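Local coordinates for cellulase (Rhodothermus marinus, PDB 3B7M), which hydrolyses internal beta-1,4-glucosidic bonds in cellulose, as a family 12 endoglucanase engineered in its active surface to be meso-active while remaining thermostable, at residues Tyr96-Ala101 / Ala113-Trp118; Thr40-Ile45 / Gly205-Asp210; Thr80-Thr85 / Thr195-Phe200. All coordinates share one frame; numbering follows the deposited sequence.

Interaction 1. Residues Tyr96-Ala101 / Ala113-Trp118; sequences YDIFFA and AELMIW
Asp-97 and Glu-114 bring two carboxylates together on one face of an antiparallel hairpin. OD2 of Asp-97 lies 2.8 Å from OE2 of Glu-114. The two carboxylate planes are turned 31° apart. CG of Asp-97 is anti to the backbone N (chi1 -151°), and this leans its carboxylate across toward strand 113-118. Glu-114 runs out extended, alongside Phe-99 and pointing the same way. CE1 of Phe-99 is 3.5 Å from CD of Glu-114. Ring and carboxylate planes stand 39° apart, so the acid group neither lies flat on the ring nor stands upright to it. OD1 of Asp-97 also lies 3.6 Å from CG of Met-116. Met-116 in turn reaches Glu-198 on strand 189-199. This face is probably the concave cleft side of the family 12 jelly roll, where this family binds its glucan chain.

The opposite face is apolar. Phe-100 turns a ring edge to Leu-115, with CE1 of Phe-100 3.9 Å from CB of Leu-115. Ile-98 sits across from Leu-115, CB to CB 4.3 Å. At the far end, CB of Tyr-96 is 4.0 Å from CB of Ile-117. The Tyr-96 ring then leads away, and its OH bonds to Thr-80 of the other sheet. Helix 171-181 covers part of this face: Phe-100 touches Ile-175, Leu-115 touches Ala-178 and Ile-117 touches Phe-174.

Six backbone hydrogen bonds join the strands, two in each of the pairs Tyr-96/Ile-117, Ile-98/Leu-115 and Phe-100/Ala-113. The bond from Ile-98 N to Leu-115 O is 2.7 Å long. The hairpin thus separates two chemistries. Apolar side chains pack on one face. On the other, probably facing substrate, two acid groups meet with no hydrogen bond assigned between them, and backbone bonds and apolar packing hold the strands together.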
loop_
_atom_site.group_PDB
_atom_site.type_symbol
_atom_site.label_atom_id
_atom_site.label_comp_id
_atom_site.label_asym_id
_atom_site.label_seq_id
_atom_site.Cartn_x
_atom_site.Cartn_y
_atom_site.Cartn_z
ATOM N N TYR A 96 2.956 1.377 0.436
ATOM C CA TYR A 96 2.379 0.655 -0.701
ATOM C C TYR A 96 1.902 -0.727 -0.302
ATOM O O TYR A 96 2.480 -1.359 0.594
ATOM C CB TYR A 96 3.402 0.475 -1.816
ATOM C CG TYR A 96 3.539 1.688 -2.692
ATOM C CD1 TYR A 96 4.301 2.779 -2.281
ATOM C CD2 TYR A 96 2.899 1.756 -3.924
ATOM C CE1 TYR A 96 4.420 3.902 -3.083
ATOM C CE2 TYR A 96 3.018 2.881 -4.729
ATOM C CZ TYR A 96 3.791 3.944 -4.294
ATOM O OH TYR A 96 3.924 5.078 -5.070
ATOM N N ASP A 97 0.863 -1.197 -0.988
ATOM C CA ASP A 97 0.362 -2.553 -0.833
ATOM C C ASP A 97 0.097 -3.105 -2.237
ATOM O O ASP A 97 -0.679 -2.526 -3.009
ATOM C CB ASP A 97 -0.926 -2.528 -0.006
ATOM C CG ASP A 97 -1.163 -3.812 0.796
ATOM O OD1 ASP A 97 -0.366 -4.771 0.715
ATOM O OD2 ASP A 97 -2.175 -3.839 1.530
ATOM N N ILE A 98 0.773 -4.193 -2.581
ATOM C CA ILE A 98 0.656 -4.801 -3.901
ATOM C C ILE A 98 0.163 -6.244 -3.755
ATOM O O ILE A 98 0.743 -7.031 -2.985
ATOM C CB ILE A 98 2.000 -4.773 -4.665
ATOM C CG1 ILE A 98 2.618 -3.354 -4.609
ATOM C CG2 ILE A 98 1.787 -5.202 -6.105
ATOM C CD1 ILE A 98 3.997 -3.217 -5.246
ATOM N N PHE A 99 -0.904 -6.591 -4.476
ATOM C CA PHE A 99 -1.507 -7.921 -4.325
ATOM C C PHE A 99 -1.301 -8.857 -5.513
ATOM O O PHE A 99 -1.465 -8.454 -6.672
ATOM C CB PHE A 99 -2.990 -7.802 -3.985
ATOM C CG PHE A 99 -3.239 -7.328 -2.587
ATOM C CD1 PHE A 99 -3.175 -8.222 -1.514
ATOM C CD2 PHE A 99 -3.517 -5.986 -2.332
ATOM C CE1 PHE A 99 -3.394 -7.781 -0.206
ATOM C CE2 PHE A 99 -3.744 -5.537 -1.026
ATOM C CZ PHE A 99 -3.682 -6.433 0.035
ATOM N N PHE A 100 -0.933 -10.102 -5.199
ATOM C CA PHE A 100 -0.703 -11.154 -6.185
ATOM C C PHE A 100 -1.587 -12.337 -5.873
ATOM O O PHE A 100 -1.798 -12.661 -4.703
ATOM C CB PHE A 100 0.745 -11.639 -6.154
ATOM C CG PHE A 100 1.754 -10.550 -6.349
ATOM C CD1 PHE A 100 2.175 -9.774 -5.277
ATOM C CD2 PHE A 100 2.279 -10.292 -7.603
ATOM C CE1 PHE A 100 3.121 -8.758 -5.457
ATOM C CE2 PHE A 100 3.220 -9.278 -7.783
ATOM C CZ PHE A 100 3.639 -8.523 -6.699
ATOM N N ALA A 101 -2.082 -12.998 -6.919
ATOM C CA ALA A 101 -2.853 -14.222 -6.752
ATOM C C ALA A 101 -2.543 -15.214 -7.869
ATOM O O ALA A 101 -2.323 -14.827 -9.029
ATOM C CB ALA A 101 -4.338 -13.910 -6.717
ATOM N N ALA A 113 -0.419 -13.456 -2.240
ATOM C CA ALA A 113 0.607 -12.691 -1.545
ATOM C C ALA A 113 0.322 -11.198 -1.526
ATOM O O ALA A 113 -0.376 -10.649 -2.384
ATOM C CB ALA A 113 1.986 -12.970 -2.128
ATOM N N GLU A 114 0.897 -10.559 -0.521
ATOM C CA GLU A 114 0.763 -9.143 -0.300
ATOM C C GLU A 114 2.176 -8.617 -0.140
ATOM O O GLU A 114 2.914 -9.084 0.733
ATOM C CB GLU A 114 -0.044 -8.935 0.982
ATOM C CG GLU A 114 -0.265 -7.498 1.388
ATOM C CD GLU A 114 -1.259 -7.331 2.554
ATOM O OE1 GLU A 114 -1.828 -8.339 3.062
ATOM O OE2 GLU A 114 -1.470 -6.168 2.968
ATOM N N LEU A 115 2.557 -7.676 -0.999
ATOM C CA LEU A 115 3.867 -7.036 -0.912
ATOM C C LEU A 115 3.715 -5.570 -0.525
ATOM O O LEU A 115 3.073 -4.794 -1.237
ATOM C CB LEU A 115 4.633 -7.162 -2.231
ATOM C CG LEU A 115 6.145 -6.898 -2.244
ATOM C CD1 LEU A 115 6.830 -7.741 -3.315
ATOM C CD2 LEU A 115 6.462 -5.428 -2.461
ATOM N N MET A 116 4.312 -5.218 0.605
ATOM C CA MET A 116 4.262 -3.867 1.156
ATOM C C MET A 116 5.606 -3.147 1.048
ATOM O O MET A 116 6.670 -3.757 1.167
ATOM C CB MET A 116 3.835 -3.886 2.627
ATOM C CG MET A 116 2.527 -4.633 2.916
ATOM S SD MET A 116 1.826 -4.134 4.503
ATOM C CE MET A 116 1.068 -2.576 4.032
ATOM N N ILE A 117 5.541 -1.844 0.823
ATOM C CA ILE A 117 6.732 -1.009 0.805
ATOM C C ILE A 117 6.442 0.164 1.703
ATOM O O ILE A 117 5.571 0.980 1.402
ATOM C CB ILE A 117 7.067 -0.557 -0.616
ATOM C CG1 ILE A 117 7.191 -1.780 -1.534
ATOM C CG2 ILE A 117 8.326 0.340 -0.642
ATOM C CD1 ILE A 117 7.347 -1.444 -3.027
ATOM N N TRP A 118 7.155 0.220 2.825
ATOM C CA TRP A 118 6.970 1.245 3.836
ATOM C C TRP A 118 7.972 2.359 3.584
ATOM O O TRP A 118 9.184 2.120 3.550
ATOM C CB TRP A 118 7.226 0.664 5.236
ATOM C CG TRP A 118 6.215 -0.342 5.729
ATOM C CD1 TRP A 118 5.542 -1.270 4.986
ATOM C CD2 TRP A 118 5.822 -0.560 7.094
ATOM N NE1 TRP A 118 4.731 -2.032 5.800
ATOM C CE2 TRP A 118 4.887 -1.616 7.097
ATOM C CE3 TRP A 118 6.145 0.061 8.307
ATOM C CZ2 TRP A 118 4.278 -2.074 8.267
ATOM C CZ3 TRP A 118 5.546 -0.403 9.474
ATOM C CH2 TRP A 118 4.618 -1.460 9.443
#

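Interaction 2. Residues Thr40-Ile45 / Gly205-Asp210; sequences TGNFTI and GLRSAD
Ser-208 sits over one face of the Phe-43 ring, a CH-pi contact. CB of Ser-208 is 3.5 Å from CE2 of Phe-43, nearer the rim than the centre. CG of Phe-43 lies between the backbone N and the carbonyl carbon (chi1 68°), which swings the ring beneath the serine. Ile-45 and Leu-206 lie side by side, CD1 of Ile-45 being 3.8 Å from CB of Leu-206. Thr-44 OG1 meets the aliphatic part of Arg-207, 3.3 Å from its CG.

Backbone hydrogen bonds tie the two segments. Phe-43 and Ser-208 exchange two as an antiparallel hydrogen-bonded pair. Just before strand 207-215, Leu-206 O accepts from Ile-45 N, and Gly-205 N donates to Ile-45 O at 2.7 Å. These strands are neighbours in the smaller sheet of the jelly-roll sandwich, where strand 207-215 lies between 43-48 and 78-85.

Asn-42 OD1 accepts from Asp-210 N at 3.0 Å, the donor standing well above the amide plane. A water joins Gly-41 O to Ser-208 OG, a hydroxyl with a further partner in Trp-82 on strand 78-85. A second water accepts from Asn-42 ND2 and donates to Asp-210 OD1.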
loop_
_atom_site.group_PDB
_atom_site.type_symbol
_atom_site.label_atom_id
_atom_site.label_comp_id
_atom_site.label_asym_id
_atom_site.label_seq_id
_atom_site.Cartn_x
_atom_site.Cartn_y
_atom_site.Cartn_z
ATOM N N THR A 40 -7.434 14.553 -9.382
ATOM C CA THR A 40 -6.090 14.058 -9.095
ATOM C C THR A 40 -6.065 12.757 -8.270
ATOM O O THR A 40 -5.107 11.974 -8.358
ATOM C CB THR A 40 -5.308 15.116 -8.334
ATOM O OG1 THR A 40 -6.053 15.474 -7.164
ATOM C CG2 THR A 40 -5.114 16.363 -9.207
ATOM N N GLY A 41 -7.093 12.554 -7.443
ATOM C CA GLY A 41 -7.063 11.486 -6.442
ATOM C C GLY A 41 -6.318 11.837 -5.152
ATOM O O GLY A 41 -6.218 11.001 -4.245
ATOM N N ASN A 42 -5.780 13.055 -5.087
ATOM C CA ASN A 42 -5.111 13.544 -3.897
ATOM C C ASN A 42 -6.100 13.500 -2.731
ATOM O O ASN A 42 -7.277 13.835 -2.904
ATOM C CB ASN A 42 -4.643 15.001 -4.077
ATOM C CG ASN A 42 -3.569 15.168 -5.156
ATOM O OD1 ASN A 42 -3.038 14.199 -5.714
ATOM N ND2 ASN A 42 -3.235 16.426 -5.442
ATOM N N PHE A 43 -5.642 13.083 -1.556
ATOM C CA PHE A 43 -6.526 13.114 -0.397
ATOM C C PHE A 43 -5.855 13.531 0.897
ATOM O O PHE A 43 -4.650 13.326 1.088
ATOM C CB PHE A 43 -7.337 11.807 -0.246
ATOM C CG PHE A 43 -6.516 10.600 0.115
ATOM C CD1 PHE A 43 -6.276 10.276 1.453
ATOM C CD2 PHE A 43 -6.012 9.770 -0.877
ATOM C CE1 PHE A 43 -5.533 9.164 1.788
ATOM C CE2 PHE A 43 -5.276 8.647 -0.551
ATOM C CZ PHE A 43 -5.045 8.332 0.784
ATOM N N THR A 44 -6.650 14.137 1.774
ATOM C CA THR A 44 -6.219 14.527 3.110
ATOM C C THR A 44 -7.123 13.826 4.098
ATOM O O THR A 44 -8.339 13.849 3.945
ATOM C CB THR A 44 -6.368 16.046 3.308
ATOM O OG1 THR A 44 -5.583 16.719 2.317
ATOM C CG2 THR A 44 -5.916 16.492 4.734
ATOM N N ILE A 45 -6.525 13.195 5.104
ATOM C CA ILE A 45 -7.301 12.676 6.214
ATOM C C ILE A 45 -7.721 13.840 7.136
ATOM O O ILE A 45 -6.891 14.440 7.827
ATOM C CB ILE A 45 -6.530 11.578 6.985
ATOM C CG1 ILE A 45 -5.978 10.545 5.986
ATOM C CG2 ILE A 45 -7.463 10.906 8.011
ATOM C CD1 ILE A 45 -5.103 9.465 6.587
ATOM N N GLY A 205 -4.626 14.781 9.283
ATOM C CA GLY A 205 -3.638 15.701 8.736
ATOM C C GLY A 205 -2.692 15.044 7.747
ATOM O O GLY A 205 -1.999 15.733 7.017
ATOM N N LEU A 206 -2.660 13.714 7.700
ATOM C CA LEU A 206 -1.863 13.020 6.696
ATOM C C LEU A 206 -2.394 13.332 5.301
ATOM O O LEU A 206 -3.600 13.425 5.107
ATOM C CB LEU A 206 -1.893 11.516 6.934
ATOM C CG LEU A 206 -1.042 10.958 8.076
ATOM C CD1 LEU A 206 -1.400 9.495 8.281
ATOM C CD2 LEU A 206 0.443 11.135 7.772
ATOM N N ARG A 207 -1.501 13.505 4.337
ATOM C CA ARG A 207 -1.911 13.842 2.975
ATOM C C ARG A 207 -1.242 12.905 1.944
ATOM O O ARG A 207 -0.058 12.556 2.071
ATOM C CB ARG A 207 -1.548 15.289 2.677
ATOM C CG ARG A 207 -2.417 15.972 1.669
ATOM C CD ARG A 207 -2.153 17.491 1.646
ATOM N NE ARG A 207 -1.183 17.853 0.607
ATOM C CZ ARG A 207 -1.432 17.786 -0.702
ATOM N NH1 ARG A 207 -2.621 17.360 -1.142
ATOM N NH2 ARG A 207 -0.492 18.140 -1.574
ATOM N N SER A 208 -2.014 12.500 0.945
ATOM C CA SER A 208 -1.509 11.731 -0.174
ATOM C C SER A 208 -1.680 12.575 -1.430
ATOM O O SER A 208 -2.758 13.140 -1.653
ATOM C CB SER A 208 -2.281 10.421 -0.307
ATOM O OG SER A 208 -2.042 9.814 -1.562
ATOM N N ALA A 209 -0.625 12.672 -2.237
ATOM C CA ALA A 209 -0.656 13.494 -3.460
ATOM C C ALA A 209 0.185 12.925 -4.573
ATOM O O ALA A 209 1.115 12.143 -4.335
ATOM C CB ALA A 209 -0.210 14.942 -3.163
ATOM N N ASP A 210 -0.152 13.338 -5.793
ATOM C CA ASP A 210 0.670 13.117 -6.986
ATOM C C ASP A 210 0.886 11.635 -7.283
ATOM O O ASP A 210 1.966 11.255 -7.714
ATOM C CB ASP A 210 2.056 13.787 -6.856
ATOM C CG ASP A 210 1.985 15.295 -6.688
ATOM O OD1 ASP A 210 1.026 15.935 -7.173
ATOM O OD2 ASP A 210 2.915 15.844 -6.056
HETATM O O HOH W 1 -3.538 10.270 -3.725
HETATM O O HOH W 2 -1.377 16.318 -7.763
#

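Interaction 3. Residues Thr80-Thr85 / Thr195-Phe200; sequences TSWTLT and TGFELF
Thr-195 presses its methyl onto the indole of Trp-82. CG2 of Thr-195 stands over the five-membered ring, 3.5 Å from its centroid, in a CH-pi contact 12° off the ring normal. The hydroxyl lies over the same face, with OG1 of Thr-195 3.2 Å from CZ3 of Trp-82. A weak hydrogen bond to Ala-95 O gives that hydroxyl a polar partner. CG of Trp-82 is anti to its backbone N (chi1 -170°), and this sends the indole across the gap to meet Thr-195 tip to tip. The other face of the indole has CB of Leu-84 above it, offset toward the rim. The ring is therefore held between a threonine of one sheet and a leucine of its own strand.

The remainder of the contact is looser, though it too is buried. Phe-197 meets the six-membered ring of Trp-82 obliquely, the planes 46° apart and the closest atoms CZ2 of Trp-82 and CZ of Phe-197, at 3.8 Å. The edge of the Phe-197 ring also meets Leu-84, where CE1 of Phe-197 is 3.9 Å from CB of Leu-84. Gly-196 O approaches CH2 of Trp-82 at 3.7 Å.

The two strands belong to different sheets of the sandwich, and their axes come no closer than 9.2 Å. Side chains bridge most of that distance, with Gly-196 O joining in from the backbone. The indole N-H has its own partner, as NE1 bonds to Ser-208 OG on strand 207-215. An alanine at Trp-82 would probably open a gap beneath Thr-195 and Phe-197 and leave Ser-208 OG without its indole donor. The sheets are thus joined here by apolar and CH-pi contacts, while the one polar atom of the indole is satisfied within the smaller sheet.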
loop_
_atom_site.group_PDB
_atom_site.type_symbol
_atom_site.label_atom_id
_atom_site.label_comp_id
_atom_site.label_asym_id
_atom_site.label_seq_id
_atom_site.Cartn_x
_atom_site.Cartn_y
_atom_site.Cartn_z
ATOM N N THR A 80 6.157 3.861 -10.250
ATOM C CA THR A 80 5.219 4.634 -9.460
ATOM C C THR A 80 5.841 5.904 -8.871
ATOM O O THR A 80 7.028 5.924 -8.520
ATOM C CB THR A 80 4.599 3.768 -8.346
ATOM O OG1 THR A 80 3.473 4.444 -7.786
ATOM C CG2 THR A 80 5.628 3.450 -7.249
ATOM N N SER A 81 5.036 6.960 -8.776
ATOM C CA SER A 81 5.407 8.162 -8.032
ATOM C C SER A 81 4.355 8.489 -6.972
ATOM O O SER A 81 3.185 8.146 -7.120
ATOM C CB SER A 81 5.608 9.357 -8.979
ATOM O OG SER A 81 6.473 8.996 -10.045
ATOM N N TRP A 82 4.782 9.142 -5.896
ATOM C CA TRP A 82 3.895 9.484 -4.802
ATOM C C TRP A 82 4.547 10.517 -3.890
ATOM O O TRP A 82 5.760 10.494 -3.680
ATOM C CB TRP A 82 3.526 8.225 -4.010
ATOM C CG TRP A 82 2.440 8.417 -3.014
ATOM C CD1 TRP A 82 1.268 9.095 -3.200
ATOM C CD2 TRP A 82 2.399 7.900 -1.675
ATOM N NE1 TRP A 82 0.506 9.043 -2.058
ATOM C CE2 TRP A 82 1.175 8.325 -1.103
ATOM C CE3 TRP A 82 3.282 7.122 -0.900
ATOM C CZ2 TRP A 82 0.801 7.996 0.208
ATOM C CZ3 TRP A 82 2.914 6.796 0.404
ATOM C CH2 TRP A 82 1.682 7.239 0.949
ATOM N N THR A 83 3.743 11.426 -3.361
ATOM C CA THR A 83 4.224 12.330 -2.326
ATOM C C THR A 83 3.276 12.293 -1.145
ATOM O O THR A 83 2.077 12.473 -1.303
ATOM C CB THR A 83 4.375 13.777 -2.833
ATOM O OG1 THR A 83 5.157 13.773 -4.025
ATOM C CG2 THR A 83 5.076 14.660 -1.782
ATOM N N LEU A 84 3.826 12.070 0.038
ATOM C CA LEU A 84 3.033 12.099 1.247
ATOM C C LEU A 84 3.451 13.282 2.104
ATOM O O LEU A 84 4.574 13.814 1.961
ATOM C CB LEU A 84 3.175 10.803 2.033
ATOM C CG LEU A 84 4.564 10.517 2.593
ATOM C CD1 LEU A 84 4.520 10.402 4.108
ATOM C CD2 LEU A 84 5.203 9.297 1.921
ATOM N N THR A 85 2.533 13.703 2.975
ATOM C CA THR A 85 2.783 14.751 3.933
ATOM C C THR A 85 2.590 14.120 5.306
ATOM O O THR A 85 1.472 13.780 5.677
ATOM C CB THR A 85 1.834 15.956 3.730
ATOM O OG1 THR A 85 1.867 16.375 2.356
ATOM C CG2 THR A 85 2.235 17.136 4.640
ATOM N N THR A 195 -1.485 2.645 -2.624
ATOM C CA THR A 195 -0.700 3.284 -1.581
ATOM C C THR A 195 -1.621 4.116 -0.684
ATOM O O THR A 195 -2.693 4.546 -1.110
ATOM C CB THR A 195 0.427 4.149 -2.139
ATOM O OG1 THR A 195 1.406 4.359 -1.112
ATOM C CG2 THR A 195 -0.111 5.509 -2.641
ATOM N N GLY A 196 -1.189 4.328 0.553
ATOM C CA GLY A 196 -1.931 5.131 1.510
ATOM C C GLY A 196 -1.329 4.961 2.893
ATOM O O GLY A 196 -0.131 4.717 3.025
ATOM N N PHE A 197 -2.162 5.100 3.920
ATOM C CA PHE A 197 -1.687 5.116 5.276
ATOM C C PHE A 197 -2.396 4.042 6.087
ATOM O O PHE A 197 -3.621 4.019 6.144
ATOM C CB PHE A 197 -1.903 6.507 5.888
ATOM C CG PHE A 197 -1.380 7.633 5.025
ATOM C CD1 PHE A 197 -0.047 8.001 5.070
ATOM C CD2 PHE A 197 -2.225 8.306 4.153
ATOM C CE1 PHE A 197 0.438 9.043 4.272
ATOM C CE2 PHE A 197 -1.749 9.331 3.343
ATOM C CZ PHE A 197 -0.415 9.698 3.401
ATOM N N GLU A 198 -1.629 3.137 6.689
ATOM C CA GLU A 198 -2.185 2.197 7.662
ATOM C C GLU A 198 -2.279 2.946 8.987
ATOM O O GLU A 198 -1.252 3.375 9.522
ATOM C CB GLU A 198 -1.289 0.958 7.820
ATOM C CG GLU A 198 -1.267 0.033 6.614
ATOM C CD GLU A 198 -0.767 -1.374 6.961
ATOM O OE1 GLU A 198 0.328 -1.501 7.558
ATOM O OE2 GLU A 198 -1.472 -2.350 6.623
ATOM N N LEU A 199 -3.505 3.139 9.481
ATOM C CA LEU A 199 -3.751 3.904 10.708
ATOM C C LEU A 199 -3.929 2.993 11.912
ATOM O O LEU A 199 -4.677 2.017 11.863
ATOM C CB LEU A 199 -4.973 4.826 10.545
ATOM C CG LEU A 199 -4.908 5.830 9.395
ATOM C CD1 LEU A 199 -6.124 6.741 9.397
ATOM C CD2 LEU A 199 -3.605 6.664 9.474
ATOM N N PHE A 200 -3.216 3.300 12.988
ATOM C CA PHE A 200 -3.388 2.561 14.233
ATOM C C PHE A 200 -4.052 3.476 15.253
ATOM O O PHE A 200 -5.112 3.146 15.781
ATOM C CB PHE A 200 -2.059 2.001 14.758
ATOM C CG PHE A 200 -1.443 0.956 13.869
ATOM C CD1 PHE A 200 -0.805 1.313 12.678
ATOM C CD2 PHE A 200 -1.504 -0.393 14.216
ATOM C CE1 PHE A 200 -0.221 0.349 11.859
ATOM C CE2 PHE A 200 -0.931 -1.363 13.400
ATOM C CZ PHE A 200 -0.286 -0.990 12.218
#

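Interactions 1 and 3 are buried near the centre of the chain, while interaction 2 is farther out and only partly buried. Interactions 1 and 2 each pair neighbouring strands, in the larger and the smaller sheet, and both rest on backbone hydrogen bonds. Interaction 3 runs between the sheets and relies mainly on side-chain packing, without a hydrogen bond between its two segments. It touches both others. Tyr-96 links it to interaction 1, and Ala-209 N of interaction 2 bonds to Thr-83 O. Interactions 1 and 2 do not touch, their nearest atoms being about 7 Å apart. Waters bridge the segments of interaction 2, whereas facing acid groups mark interaction 1.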